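PDB 1TR8: nascent polypeptide-associated complex protein from Methanothermobacter marburgensis, which probably contacts nascent chains as they emerge from the ribosome, working as a ribosome- and RNA-associated homodimer. Local coordinates for residues V21-K25 and R26-I30. Residues are numbered along the deposited sequence; the frame is centred on the assembly and turned at random.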
loop_
_atom_site.group_PDB
_atom_site.type_symbol
_atom_site.label_atom_id
_atom_site.label_comp_id
_atom_site.label_asym_id
_atom_site.label_seq_id
_atom_site.Cartn_x
_atom_site.Cartn_y
_atom_site.Cartn_z
ATOM N N VAL A 21 -6.394 -5.553 -4.269
ATOM C CA VAL A 21 -5.537 -4.748 -5.116
ATOM C C VAL A 21 -4.232 -5.499 -5.329
ATOM O O VAL A 21 -3.557 -5.853 -4.353
ATOM C CB VAL A 21 -5.200 -3.389 -4.479
ATOM C CG1 VAL A 21 -4.285 -2.609 -5.413
ATOM C CG2 VAL A 21 -6.479 -2.601 -4.140
ATOM N N ILE A 22 -3.849 -5.631 -6.597
ATOM C CA ILE A 22 -2.577 -6.215 -6.985
ATOM C C ILE A 22 -1.668 -5.122 -7.533
ATOM O O ILE A 22 -1.955 -4.541 -8.574
ATOM C CB ILE A 22 -2.792 -7.305 -8.027
ATOM C CG1 ILE A 22 -3.862 -8.281 -7.537
ATOM C CG2 ILE A 22 -1.504 -8.011 -8.253
ATOM C CD1 ILE A 22 -4.269 -9.266 -8.573
ATOM N N LYS A 23 -0.524 -4.940 -6.872
ATOM C CA LYS A 23 0.343 -3.799 -7.090
ATOM C C LYS A 23 1.602 -4.215 -7.808
ATOM O O LYS A 23 2.296 -5.127 -7.365
ATOM C CB LYS A 23 0.740 -3.196 -5.746
ATOM C CG LYS A 23 -0.439 -2.664 -4.946
ATOM C CD LYS A 23 0.008 -2.260 -3.558
ATOM C CE LYS A 23 -0.990 -1.339 -2.888
ATOM N NZ LYS A 23 -0.299 -0.585 -1.768
ATOM N N LEU A 24 1.903 -3.506 -8.887
ATOM C CA LEU A 24 3.116 -3.710 -9.660
ATOM C C LEU A 24 3.720 -2.332 -9.781
ATOM O O LEU A 24 3.136 -1.383 -9.308
ATOM C CB LEU A 24 2.767 -4.285 -11.033
ATOM C CG LEU A 24 2.191 -5.702 -11.086
ATOM C CD1 LEU A 24 0.682 -5.684 -11.046
ATOM C CD2 LEU A 24 2.649 -6.415 -12.355
ATOM N N LYS A 25 4.867 -2.207 -10.429
ATOM C CA LYS A 25 5.570 -0.931 -10.540
ATOM C C LYS A 25 4.777 0.090 -11.356
ATOM O O LYS A 25 4.694 1.274 -10.998
ATOM C CB LYS A 25 6.925 -1.177 -11.222
ATOM C CG LYS A 25 7.763 0.066 -11.444
ATOM C CD LYS A 25 9.182 -0.256 -11.929
ATOM C CE LYS A 25 9.230 -0.763 -13.379
ATOM N NZ LYS A 25 10.524 -0.408 -14.051
ATOM N N ARG A 26 4.209 -0.369 -12.464
ATOM C CA ARG A 26 3.600 0.519 -13.442
ATOM C C ARG A 26 2.072 0.651 -13.325
ATOM O O ARG A 26 1.433 1.442 -14.044
ATOM C CB ARG A 26 3.929 -0.003 -14.842
ATOM C CG ARG A 26 5.418 -0.185 -15.150
ATOM C CD ARG A 26 5.702 -0.507 -16.616
ATOM N NE ARG A 26 5.041 0.477 -17.463
ATOM C CZ ARG A 26 5.573 1.639 -17.820
ATOM N NH1 ARG A 26 6.823 1.938 -17.498
ATOM N NH2 ARG A 26 4.863 2.489 -18.541
ATOM N N LYS A 27 1.482 -0.164 -12.459
ATOM C CA LYS A 27 0.044 -0.243 -12.408
ATOM C C LYS A 27 -0.407 -1.092 -11.248
ATOM O O LYS A 27 0.381 -1.797 -10.628
ATOM C CB LYS A 27 -0.523 -0.834 -13.707
ATOM C CG LYS A 27 -0.371 -2.343 -13.844
ATOM C CD LYS A 27 -1.055 -2.868 -15.101
ATOM C CE LYS A 27 -1.084 -4.412 -15.150
ATOM N NZ LYS A 27 -1.409 -4.946 -16.524
ATOM N N GLU A 28 -1.705 -0.992 -10.982
ATOM C CA GLU A 28 -2.384 -1.810 -10.025
ATOM C C GLU A 28 -3.665 -2.375 -10.651
ATOM O O GLU A 28 -4.291 -1.756 -11.510
ATOM C CB GLU A 28 -2.674 -0.970 -8.784
ATOM C CG GLU A 28 -1.413 -0.239 -8.305
ATOM C CD GLU A 28 -1.599 0.564 -7.033
ATOM O OE1 GLU A 28 -2.744 1.001 -6.781
ATOM O OE2 GLU A 28 -0.586 0.794 -6.317
ATOM N N ILE A 29 -4.023 -3.579 -10.232
ATOM C CA ILE A 29 -5.204 -4.251 -10.708
ATOM C C ILE A 29 -6.136 -4.290 -9.512
ATOM O O ILE A 29 -5.740 -4.724 -8.449
ATOM C CB ILE A 29 -4.879 -5.687 -11.202
ATOM C CG1 ILE A 29 -3.857 -5.636 -12.337
ATOM C CG2 ILE A 29 -6.163 -6.386 -11.672
ATOM C CD1 ILE A 29 -3.354 -6.984 -12.784
ATOM N N ILE A 30 -7.359 -3.805 -9.687
ATOM C CA ILE A 30 -8.308 -3.720 -8.596
ATOM C C ILE A 30 -9.515 -4.598 -8.921
ATOM O O ILE A 30 -10.107 -4.471 -10.004
ATOM C CB ILE A 30 -8.765 -2.237 -8.405
ATOM C CG1 ILE A 30 -7.574 -1.345 -8.044
ATOM C CG2 ILE A 30 -9.839 -2.104 -7.336
ATOM C CD1 ILE A 30 -7.145 -0.504 -9.194
#
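Ile22 and Ile29 face each other as an antiparallel hydrogen-bonded pair: Ile22 N gives a bond of 2.8 Å to Ile29 O, and Ile29 N returns one of the same length to Ile22 O. On the sheet face they share, the two isoleucines meet at their branch points, CB to CB at 4.1 Å. Nearer the turn, Leu24 N bonds Lys27 O at 2.9 Å, and Lys25 and Arg26 carry the chain round.

The other face holds Val21, Lys23, Glu28 and Ile30. Lys23 and Glu28 lie side by side and run the same way, so that Lys23 CG packs 3.7 Å from Glu28 OE2. With CG anti to its own carbonyl carbon (chi1 -50°) and an extended chain beyond, Glu28 sends its carboxylate past the lysine methylenes. Its CB lies 4.1 Å from Val21 CG1. Lys23 NZ stays 4.8 Å from Glu28 OE2 and pairs instead with Glu19 of the second subunit, while the buried carboxylate bridges Arg56 of its own chain and Arg56 of the third subunit. A glutamine here would probably cost both arginines the negative charge they share at this site.

Strand 53-61 flanks strand 27-32, and a strand of the second subunit pairs antiparallel with strand 19-23, continuing the sheet across the interface; the whole is an antiparallel beta hairpin of the NAC domain, built into an intersubunit sheet.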